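Local structure of ThiJ/pfpI family protein (Bacillus anthracis, 3EFE) at residues Ile107-Cys112 with Met174-Lys179; Gly153-Asp158 with Val162-Ile167; Ala26-Gly31 with Lys75-Leu80; Ala8-Tyr11 with Thr15-Asp18. The protein is of unknown function but belongs to the DJ-1/PfpI family, whose other members include chaperones, proteases and glyoxalases. All coordinates share one frame; numbering follows the deposited sequence.

Contact 1 of 4, residues Ile107-Cys112 with Met174-Lys179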
loop_
_atom_site.group_PDB
_atom_site.type_symbol
_atom_site.label_atom_id
_atom_site.label_comp_id
_atom_site.label_asym_id
_atom_site.label_seq_id
_atom_site.Cartn_x
_atom_site.Cartn_y
_atom_site.Cartn_z
ATOM N N ILE D 107 17.953 -12.420 -1.755
ATOM C CA ILE D 107 17.138 -11.707 -2.764
ATOM C C ILE D 107 16.903 -10.289 -2.202
ATOM O O ILE D 107 16.372 -10.138 -1.103
ATOM C CB ILE D 107 15.752 -12.372 -3.003
ATOM C CG1 ILE D 107 15.879 -13.889 -3.248
ATOM C CG2 ILE D 107 14.913 -11.640 -4.094
ATOM C CD1 ILE D 107 16.800 -14.290 -4.322
ATOM N N VAL D 108 17.365 -9.268 -2.916
ATOM C CA VAL D 108 17.083 -7.884 -2.502
ATOM C C VAL D 108 16.151 -7.206 -3.492
ATOM O O VAL D 108 16.343 -7.264 -4.696
ATOM C CB VAL D 108 18.353 -7.004 -2.051
ATOM C CG1 VAL D 108 19.628 -7.762 -2.180
ATOM C CG2 VAL D 108 18.333 -5.583 -2.668
ATOM N N ALA D 109 15.088 -6.638 -2.942
ATOM C CA ALA D 109 13.994 -6.047 -3.705
ATOM C C ALA D 109 13.958 -4.584 -3.285
ATOM O O ALA D 109 13.641 -4.327 -2.104
ATOM C CB ALA D 109 12.671 -6.734 -3.351
ATOM N N ALA D 110 14.322 -3.676 -4.228
ATOM C CA ALA D 110 14.423 -2.197 -4.036
ATOM C C ALA D 110 13.431 -1.488 -4.918
ATOM O O ALA D 110 13.313 -1.780 -6.083
ATOM C CB ALA D 110 15.808 -1.689 -4.406
ATOM N N ILE D 111 12.706 -0.539 -4.387
ATOM C CA ILE D 111 11.679 0.151 -5.175
ATOM C C ILE D 111 11.981 1.640 -4.961
ATOM O O ILE D 111 12.374 2.065 -3.882
ATOM C CB ILE D 111 10.216 -0.266 -4.810
ATOM C CG1 ILE D 111 9.223 0.433 -5.712
ATOM C CG2 ILE D 111 9.862 -0.047 -3.238
ATOM C CD1 ILE D 111 7.948 -0.268 -5.876
ATOM N N CYS D 112 11.928 2.376 -6.054
ATOM C CA CYS D 112 11.825 3.802 -6.038
ATOM C C CYS D 112 13.139 4.424 -5.573
ATOM O O CYS D 112 14.156 4.078 -6.102
ATOM C CB CYS D 112 10.590 4.224 -5.256
ATOM S SG CYS D 112 10.199 6.058 -5.393
ATOM N N MET D 174 4.790 -8.600 -8.003
ATOM C CA MET D 174 4.735 -9.714 -8.903
ATOM C C MET D 174 6.081 -10.315 -9.175
ATOM O O MET D 174 6.222 -11.517 -9.176
ATOM C CB MET D 174 4.050 -9.291 -10.214
ATOM C CG MET D 174 3.594 -10.497 -11.090
ATOM S SD MET D 174 4.489 -10.565 -12.612
ATOM C CE MET D 174 6.152 -10.837 -12.138
ATOM N N GLU D 175 7.076 -9.486 -9.440
ATOM C CA GLU D 175 8.430 -9.952 -9.703
ATOM C C GLU D 175 9.062 -10.545 -8.471
ATOM O O GLU D 175 9.746 -11.536 -8.591
ATOM C CB GLU D 175 9.357 -8.774 -10.238
ATOM C CG GLU D 175 8.995 -8.177 -11.642
ATOM C CD GLU D 175 9.153 -9.173 -12.774
ATOM O OE1 GLU D 175 9.700 -10.280 -12.526
ATOM O OE2 GLU D 175 8.688 -8.866 -13.908
ATOM N N VAL D 176 8.868 -9.960 -7.289
ATOM C CA VAL D 176 9.433 -10.555 -6.065
ATOM C C VAL D 176 8.807 -11.897 -5.821
ATOM O O VAL D 176 9.506 -12.879 -5.552
ATOM C CB VAL D 176 9.258 -9.673 -4.803
ATOM C CG1 VAL D 176 9.794 -10.379 -3.546
ATOM C CG2 VAL D 176 9.966 -8.412 -5.005
ATOM N N LEU D 177 7.493 -11.945 -5.988
ATOM C CA LEU D 177 6.687 -13.134 -5.676
ATOM C C LEU D 177 7.131 -14.315 -6.534
ATOM O O LEU D 177 7.253 -15.425 -6.043
ATOM C CB LEU D 177 5.196 -12.833 -5.872
ATOM C CG LEU D 177 4.246 -12.552 -4.675
ATOM C CD1 LEU D 177 4.849 -12.510 -3.262
ATOM C CD2 LEU D 177 3.335 -11.389 -4.927
ATOM N N LYS D 178 7.361 -14.023 -7.813
ATOM C CA LYS D 178 7.862 -14.927 -8.797
ATOM C C LYS D 178 9.292 -15.344 -8.503
ATOM O O LYS D 178 9.577 -16.483 -8.539
ATOM C CB LYS D 178 7.813 -14.246 -10.138
ATOM C CG LYS D 178 8.108 -15.108 -11.341
ATOM C CD LYS D 178 7.680 -14.226 -12.524
ATOM C CE LYS D 178 7.880 -14.864 -13.868
ATOM N NZ LYS D 178 9.377 -14.923 -14.219
ATOM N N LYS D 179 10.183 -14.422 -8.190
ATOM C CA LYS D 179 11.567 -14.801 -7.877
ATOM C C LYS D 179 11.592 -15.823 -6.758
ATOM O O LYS D 179 12.264 -16.789 -6.887
ATOM C CB LYS D 179 12.437 -13.550 -7.510
ATOM C CG LYS D 179 13.948 -13.786 -7.206
ATOM C CD LYS D 179 14.763 -14.254 -8.445
ATOM C CE LYS D 179 15.864 -15.412 -8.117
ATOM N NZ LYS D 179 16.677 -16.026 -9.349
#
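Strand residues Ile107 and Ala109 face helix residues Lys179 and Val176, with CA atoms 8.2 Å apart for Ile107-Lys179 and 6.8 Å for Ala109-Val176. As the strand number rises the helix number falls, so the two segments run in broadly opposed senses, and no hydrogen bond joins them. The closest meeting is methyl on methyl: Ala109 CB lies 3.6 Å from Val176 CG2. Val176 carries CG1 anti to its own N (chi1 177°), which places CG2 beside that N and turns it to the strand. Alternate strand residues point to the helix, as a beta strand requires; Val108 between them points to the other side of the sheet. This is a helix laid on the mostly parallel central sheet of an alpha/beta sandwich, with Leu24 of helix 18-30 and Leu77 of the adjoining strand also touching Val176. At the far end Ile107 and Lys179 meet at a slant. Ile107 CG2 comes to 3.9 Å from Lys179 CG, while Ile107 CD1 approaches Lys179 CE at 4.1 Å. Bends at chi2 (67°) and chi3 bring CE back beside Ile107 CD1, so a residue exposed at the surface contributes its aliphatic part to the contact. Where the strand ends, Cys112 has a positive phi (71°) and is followed directly by helix 113-119, consistent with the nucleophile elbow of DJ-1/PfpI relatives. Its neighbour Glu20 comes from helix 18-30, the same helix that supplies Leu24 beside Val176.

Contact 2 of 4, residues Gly153-Asp158 with Val162-Ile167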
loop_
_atom_site.group_PDB
_atom_site.type_symbol
_atom_site.label_atom_id
_atom_site.label_comp_id
_atom_site.label_asym_id
_atom_site.label_seq_id
_atom_site.Cartn_x
_atom_site.Cartn_y
_atom_site.Cartn_z
ATOM N N GLY D 153 11.490 -1.080 -17.621
ATOM C CA GLY D 153 10.780 -1.694 -16.528
ATOM C C GLY D 153 9.333 -1.527 -16.817
ATOM O O GLY D 153 8.924 -1.816 -17.916
ATOM N N PRO D 154 8.533 -1.050 -15.856
ATOM C CA PRO D 154 8.796 -0.427 -14.557
ATOM C C PRO D 154 9.264 -1.363 -13.406
ATOM O O PRO D 154 9.432 -0.886 -12.304
ATOM C CB PRO D 154 7.405 0.151 -14.200
ATOM C CG PRO D 154 6.466 -1.010 -14.688
ATOM C CD PRO D 154 7.072 -1.252 -16.066
ATOM N N ALA D 155 9.359 -2.662 -13.646
ATOM C CA ALA D 155 9.973 -3.647 -12.751
ATOM C C ALA D 155 10.868 -4.583 -13.585
ATOM O O ALA D 155 10.502 -5.002 -14.711
ATOM C CB ALA D 155 8.874 -4.477 -11.915
ATOM N N VAL D 156 12.032 -4.894 -13.024
ATOM C CA VAL D 156 13.080 -5.656 -13.700
ATOM C C VAL D 156 13.639 -6.634 -12.664
ATOM O O VAL D 156 13.870 -6.279 -11.481
ATOM C CB VAL D 156 14.290 -4.710 -14.185
ATOM C CG1 VAL D 156 15.540 -5.508 -14.612
ATOM C CG2 VAL D 156 13.858 -3.638 -15.258
ATOM N N SER D 157 13.918 -7.848 -13.133
ATOM C CA SER D 157 14.468 -8.932 -12.285
ATOM C C SER D 157 15.733 -9.522 -12.904
ATOM O O SER D 157 15.721 -9.842 -14.057
ATOM C CB SER D 157 13.435 -10.053 -12.074
ATOM O OG SER D 157 13.867 -10.905 -11.018
ATOM N N ASP D 158 16.793 -9.629 -12.090
ATOM C CA ASP D 158 18.117 -10.127 -12.461
ATOM C C ASP D 158 18.764 -10.928 -11.330
ATOM O O ASP D 158 19.271 -10.355 -10.360
ATOM C CB ASP D 158 19.082 -8.983 -12.823
ATOM C CG ASP D 158 20.384 -9.494 -13.470
ATOM O OD1 ASP D 158 20.349 -10.618 -14.115
ATOM O OD2 ASP D 158 21.432 -8.792 -13.351
ATOM N N VAL D 162 15.694 -7.472 -7.487
ATOM C CA VAL D 162 14.532 -6.904 -8.169
ATOM C C VAL D 162 14.536 -5.388 -7.877
ATOM O O VAL D 162 14.673 -4.964 -6.739
ATOM C CB VAL D 162 13.183 -7.608 -7.724
ATOM C CG1 VAL D 162 12.027 -7.018 -8.446
ATOM C CG2 VAL D 162 13.257 -9.118 -7.988
ATOM N N THR D 163 14.448 -4.589 -8.932
ATOM C CA THR D 163 14.278 -3.117 -8.833
ATOM C C THR D 163 12.967 -2.700 -9.546
ATOM O O THR D 163 12.476 -3.369 -10.469
ATOM C CB THR D 163 15.428 -2.375 -9.444
ATOM O OG1 THR D 163 15.685 -2.953 -10.720
ATOM C CG2 THR D 163 16.654 -2.427 -8.543
ATOM N N ALA D 164 12.411 -1.589 -9.121
ATOM C CA ALA D 164 11.192 -1.123 -9.750
ATOM C C ALA D 164 11.048 0.369 -9.564
ATOM O O ALA D 164 11.555 0.951 -8.616
ATOM C CB ALA D 164 9.951 -1.844 -9.133
ATOM N N SER D 165 10.283 0.962 -10.438
ATOM C CA SER D 165 9.748 2.268 -10.193
ATOM C C SER D 165 8.717 2.323 -9.043
ATOM O O SER D 165 7.994 1.385 -8.877
ATOM C CB SER D 165 9.096 2.800 -11.479
ATOM O OG SER D 165 8.841 4.168 -11.324
ATOM N N GLY D 166 8.615 3.480 -8.342
ATOM C CA GLY D 166 7.653 3.762 -7.308
ATOM C C GLY D 166 6.214 3.760 -7.755
ATOM O O GLY D 166 5.293 3.405 -6.954
ATOM N N ILE D 167 6.000 4.019 -9.049
ATOM C CA ILE D 167 4.633 3.947 -9.556
ATOM C C ILE D 167 4.163 2.532 -9.889
ATOM O O ILE D 167 3.022 2.342 -10.251
ATOM C CB ILE D 167 4.356 4.895 -10.749
ATOM C CG1 ILE D 167 5.145 4.453 -11.997
ATOM C CG2 ILE D 167 4.704 6.369 -10.343
ATOM C CD1 ILE D 167 5.304 5.568 -12.983
HETATM O O HOH W 1 16.839 -5.423 -10.987
#
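Val162 sets its CG2 over the hydroxyl of Ser157, 3.6 Å from Ser157 OG, in a non-hydrogen-bonded pair. With Ser157 OG anti to its own backbone N (chi1 -166°) and Val162 CG2 beside the N of its own residue, the two groups are brought together across the pair. Two positions along, on the same face, the methyls of Ala155 and Ala164 meet with CB atoms 4.0 Å apart. The opposite face carries Val156 and Thr163, a hydrogen-bonded pair closed by two backbone bonds: Val156 N to Thr163 O at 3.0 Å and Thr163 N to Val156 O at 3.1 Å. The strand axes run at 165°, antiparallel, and the short turn between them makes a beta hairpin. Its ladder runs on past the strands with Ser165 N donating to Pro154 O at 2.8 Å. Pro154 follows a cis peptide bond, and its CB lies beside Ser165 CB at 4.2 Å. A water lies 2.7 Å from Thr163 OG1 and within reach of Val156 O, where it may bridge the pair. Thr163 OG1 accepts a bond from Thr130 N, and Ser165 OG is bonded to Asn132 OD1, so both hydroxyls are tied to the loop that carries those two residues. Strand 155-158 forms an edge of the main sheet within this chain, whereas strand 161-164 lies inward of it against parallel strand 107-111. Helix 169-179 covers the face bearing Ala155, Val162 and Ala164, with Glu171, Phe172 and Glu175 touching these small side chains.

Contact 3 of 4, residues Ala26-Gly31 with Lys75-Leu80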
loop_
_atom_site.group_PDB
_atom_site.type_symbol
_atom_site.label_atom_id
_atom_site.label_comp_id
_atom_site.label_asym_id
_atom_site.label_seq_id
_atom_site.Cartn_x
_atom_site.Cartn_y
_atom_site.Cartn_z
ATOM N N ALA D 26 1.694 -7.955 2.374
ATOM C CA ALA D 26 0.412 -8.522 2.726
ATOM C C ALA D 26 0.278 -9.915 2.156
ATOM O O ALA D 26 -0.265 -10.840 2.760
ATOM C CB ALA D 26 -0.694 -7.572 2.217
ATOM N N GLU D 27 0.751 -10.125 0.961
ATOM C CA GLU D 27 0.603 -11.451 0.333
ATOM C C GLU D 27 1.564 -12.488 0.958
ATOM O O GLU D 27 1.229 -13.662 1.120
ATOM C CB GLU D 27 0.868 -11.339 -1.171
ATOM C CG GLU D 27 -0.185 -10.603 -1.947
ATOM C CD GLU D 27 -1.596 -11.149 -1.765
ATOM O OE1 GLU D 27 -1.773 -12.225 -1.156
ATOM O OE2 GLU D 27 -2.539 -10.501 -2.252
ATOM N N LEU D 28 2.754 -12.017 1.280
ATOM C CA LEU D 28 3.799 -12.781 1.926
ATOM C C LEU D 28 3.424 -13.140 3.346
ATOM O O LEU D 28 3.309 -14.282 3.696
ATOM C CB LEU D 28 5.115 -11.977 1.909
ATOM C CG LEU D 28 5.802 -11.996 0.543
ATOM C CD1 LEU D 28 6.975 -11.095 0.600
ATOM C CD2 LEU D 28 6.176 -13.454 0.150
ATOM N N ASN D 29 3.158 -12.128 4.140
ATOM C CA ASN D 29 2.877 -12.381 5.544
ATOM C C ASN D 29 1.580 -13.228 5.752
ATOM O O ASN D 29 1.485 -14.021 6.674
ATOM C CB ASN D 29 2.912 -11.037 6.313
ATOM C CG ASN D 29 2.908 -11.198 7.794
ATOM O OD1 ASN D 29 1.913 -10.910 8.483
ATOM N ND2 ASN D 29 4.035 -11.584 8.321
ATOM N N SER D 30 0.571 -13.058 4.907
ATOM C CA SER D 30 -0.612 -13.896 5.024
ATOM C C SER D 30 -0.485 -15.315 4.420
ATOM O O SER D 30 -1.165 -16.241 4.895
ATOM C CB SER D 30 -1.825 -13.213 4.368
ATOM O OG SER D 30 -1.672 -13.120 2.987
ATOM N N GLY D 31 0.282 -15.446 3.337
ATOM C CA GLY D 31 0.397 -16.644 2.607
ATOM C C GLY D 31 -0.882 -17.051 1.938
ATOM O O GLY D 31 -0.995 -18.228 1.438
ATOM N N LYS D 75 19.184 -16.697 -0.131
ATOM C CA LYS D 75 17.737 -16.818 -0.326
ATOM C C LYS D 75 16.776 -16.175 0.721
ATOM O O LYS D 75 15.552 -16.365 0.579
ATOM C CB LYS D 75 17.351 -18.253 -0.519
ATOM C CG LYS D 75 18.255 -19.078 -1.410
ATOM C CD LYS D 75 18.730 -18.422 -2.717
ATOM C CE LYS D 75 19.710 -19.394 -3.514
ATOM N NZ LYS D 75 20.796 -20.097 -2.661
ATOM N N ASP D 76 17.275 -15.409 1.720
ATOM C CA ASP D 76 16.375 -14.586 2.550
ATOM C C ASP D 76 15.806 -13.555 1.590
ATOM O O ASP D 76 16.285 -13.423 0.475
ATOM C CB ASP D 76 17.097 -13.928 3.751
ATOM C CG ASP D 76 17.279 -14.909 4.988
ATOM O OD1 ASP D 76 16.558 -15.938 4.996
ATOM O OD2 ASP D 76 18.090 -14.638 5.943
ATOM N N LEU D 77 14.764 -12.862 1.996
ATOM C CA LEU D 77 14.225 -11.716 1.216
ATOM C C LEU D 77 14.397 -10.441 2.012
ATOM O O LEU D 77 13.972 -10.374 3.184
ATOM C CB LEU D 77 12.730 -11.901 0.784
ATOM C CG LEU D 77 11.987 -10.671 0.112
ATOM C CD1 LEU D 77 12.453 -10.346 -1.355
ATOM C CD2 LEU D 77 10.429 -10.905 0.186
ATOM N N LEU D 78 15.003 -9.443 1.365
ATOM C CA LEU D 78 15.088 -8.061 1.914
ATOM C C LEU D 78 14.396 -7.035 1.024
ATOM O O LEU D 78 14.847 -6.784 -0.058
ATOM C CB LEU D 78 16.533 -7.621 2.100
ATOM C CG LEU D 78 16.786 -6.230 2.705
ATOM C CD1 LEU D 78 16.232 -6.058 4.118
ATOM C CD2 LEU D 78 18.307 -5.903 2.630
ATOM N N ILE D 79 13.269 -6.479 1.518
ATOM C CA ILE D 79 12.507 -5.405 0.853
ATOM C C ILE D 79 13.029 -3.962 1.242
ATOM O O ILE D 79 13.067 -3.551 2.437
ATOM C CB ILE D 79 10.962 -5.499 1.140
ATOM C CG1 ILE D 79 10.454 -6.885 0.802
ATOM C CG2 ILE D 79 10.156 -4.402 0.365
ATOM C CD1 ILE D 79 9.185 -7.338 1.576
ATOM N N LEU D 80 13.405 -3.200 0.222
ATOM C CA LEU D 80 13.737 -1.794 0.447
ATOM C C LEU D 80 12.733 -0.874 -0.251
ATOM O O LEU D 80 12.764 -0.710 -1.459
ATOM C CB LEU D 80 15.152 -1.477 0.022
ATOM C CG LEU D 80 16.182 -2.587 0.275
ATOM C CD1 LEU D 80 17.368 -2.319 -0.689
ATOM C CD2 LEU D 80 16.537 -2.688 1.768
#
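Leu28 reaches from helix 18-30 to Leu77 on strand 77-80, a helix-on-sheet contact of the alpha/beta sandwich. The two CA atoms are 10.5 Å apart, so the side chains alone span the gap. Leaving the helix toward the strand, Leu28 CB makes no close approach to it; CG, set beside the backbone N by chi1 of -77°, is where the chain forks. One branch, CD1, goes straight to the strand, meeting Leu77 CD2 at 3.5 Å, tighter than usual for two methyls, with Ile79 CD1 more loosely placed at 4.5 Å. The other branch, CD2, turns to helix 169-179 and faces Leu177 CD1. Leu77 offers its CD2 from a side chain whose CG is anti to its backbone N, and the two leucines slant across each other. Phe34, Leu41 and Ile180 also touch Leu28, keeping the methyls within an apolar core. Near the end of the helix, Met56 of the second subunit packs on Asn29 and Ser30. Gly31 leaves helical angles with a positive phi, and Ser30, the residue before it, gives two bonds to Ala26 O, from N and from OG, the latter at 2.7 Å in the carbonyl plane.

Contact 4 of 4, residues Ala8-Tyr11 with Thr15-Asp18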
loop_
_atom_site.group_PDB
_atom_site.type_symbol
_atom_site.label_atom_id
_atom_site.label_comp_id
_atom_site.label_asym_id
_atom_site.label_seq_id
_atom_site.Cartn_x
_atom_site.Cartn_y
_atom_site.Cartn_z
ATOM N N ALA D 8 11.690 -13.068 5.417
ATOM C CA ALA D 8 11.410 -11.888 4.648
ATOM C C ALA D 8 11.580 -10.729 5.589
ATOM O O ALA D 8 11.033 -10.713 6.643
ATOM C CB ALA D 8 10.022 -11.908 4.041
ATOM N N PHE D 9 12.438 -9.808 5.190
ATOM C CA PHE D 9 12.710 -8.569 5.941
ATOM C C PHE D 9 12.180 -7.366 5.216
ATOM O O PHE D 9 12.341 -7.262 4.015
ATOM C CB PHE D 9 14.208 -8.405 6.153
ATOM C CG PHE D 9 14.796 -9.491 7.012
ATOM C CD1 PHE D 9 14.541 -9.518 8.378
ATOM C CD2 PHE D 9 15.568 -10.466 6.462
ATOM C CE1 PHE D 9 15.063 -10.463 9.175
ATOM C CE2 PHE D 9 16.109 -11.496 7.279
ATOM C CZ PHE D 9 15.828 -11.461 8.657
ATOM N N LEU D 10 11.516 -6.461 5.940
ATOM C CA LEU D 10 11.228 -5.159 5.375
ATOM C C LEU D 10 11.997 -4.134 6.165
ATOM O O LEU D 10 11.751 -3.894 7.356
ATOM C CB LEU D 10 9.724 -4.888 5.438
ATOM C CG LEU D 10 9.251 -3.502 4.988
ATOM C CD1 LEU D 10 9.332 -3.353 3.439
ATOM C CD2 LEU D 10 7.893 -3.140 5.621
ATOM N N TYR D 11 12.893 -3.450 5.504
ATOM C CA TYR D 11 13.539 -2.266 6.119
ATOM C C TYR D 11 12.562 -1.123 6.335
ATOM O O TYR D 11 11.947 -0.608 5.370
ATOM C CB TYR D 11 14.756 -1.876 5.283
ATOM C CG TYR D 11 15.581 -0.747 5.856
ATOM C CD1 TYR D 11 16.215 -0.865 7.100
ATOM C CD2 TYR D 11 15.755 0.428 5.135
ATOM C CE1 TYR D 11 16.985 0.199 7.606
ATOM C CE2 TYR D 11 16.526 1.448 5.607
ATOM C CZ TYR D 11 17.125 1.345 6.858
ATOM O OH TYR D 11 17.866 2.428 7.319
ATOM N N THR D 15 9.584 8.068 6.851
ATOM C CA THR D 15 9.319 8.561 5.513
ATOM C C THR D 15 9.040 7.426 4.513
ATOM O O THR D 15 8.783 7.707 3.355
ATOM C CB THR D 15 10.526 9.462 4.974
ATOM O OG1 THR D 15 10.422 10.823 5.494
ATOM C CG2 THR D 15 10.559 9.491 3.536
ATOM N N MET D 16 9.098 6.141 4.931
ATOM C CA MET D 16 8.911 5.064 3.917
ATOM C C MET D 16 7.567 5.235 3.236
ATOM O O MET D 16 6.548 5.585 3.854
ATOM C CB MET D 16 9.128 3.665 4.475
ATOM C CG MET D 16 8.287 3.221 5.709
ATOM S SD MET D 16 8.676 1.628 6.355
ATOM C CE MET D 16 8.856 0.853 4.988
ATOM N N SER D 17 7.603 5.079 1.934
ATOM C CA SER D 17 6.418 5.209 1.054
ATOM C C SER D 17 5.454 3.987 1.126
ATOM O O SER D 17 5.783 2.952 0.618
ATOM C CB SER D 17 6.939 5.395 -0.364
ATOM O OG SER D 17 7.734 6.588 -0.436
ATOM N N ASP D 18 4.269 4.179 1.705
ATOM C CA ASP D 18 3.298 3.133 2.044
ATOM C C ASP D 18 2.755 2.344 0.877
ATOM O O ASP D 18 2.487 1.131 1.002
ATOM C CB ASP D 18 2.069 3.734 2.760
ATOM C CG ASP D 18 2.452 4.526 4.038
ATOM O OD1 ASP D 18 2.082 4.137 5.155
ATOM O OD2 ASP D 18 3.133 5.531 3.898
#
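Leu10 and Met16 point their ends at each other, methyl to methyl, with Leu10 CD2 and Met16 CE 4.2 Å apart. Their backbones are much further from one another: the nearest CA atoms, those of Tyr11 and Met16, are 8.9 Å apart. The two side chains share the gap about equally. In Met16, CG lies between the backbone N and the carbonyl carbon (chi1 56°), the middle of the chain is extended, and a bend at chi3 (-41°) turns CE to the strand. That methyl also comes against the strand backbone, with CE 3.4 Å from Tyr11 O and SD 4.1 Å from the same oxygen. Tyr11 thus contributes its carbonyl, while its ring heads elsewhere and meets the ring of Phe13 with planes at about 30°. The segments belong to the first beta-alpha connection of the parallel sheet: strand 8-11 ends, the chain loops round through Thr15 to Asp18, and helix 18-30 follows. Tyr21 of that helix touches both Leu10 and Met16, and Pro81 touches Met16 as well. The second subunit adds Leu59, which packs on Leu10, and Ile25, which packs on Asp18.

All four contacts reach one mixed sheet, in which strands 8-11, 77-80, 107-111 and 161-164 are successive neighbours. Backbone pairs tie them together: Phe9 N lies 2.6 Å from Leu77 O (contacts 4 and 3), Ala109 N 2.9 Å from Leu78 O (3 and 1), and Ala110 N 2.8 Å from Val162 O (1 and 2). Contacts 1 and 3 also meet through side chains: Val176 CG1 lies 3.4 Å from Leu77 CD1, and between the helices Leu177 CD1 lies 3.8 Å from Leu28 CD2. Contacts 2 and 4 lie on opposite sides of the chain's centre, their centres about 16 Å apart. Cys112, probably the family's reactive cysteine, ends contact 1 and packs on Gly166 of contact 2.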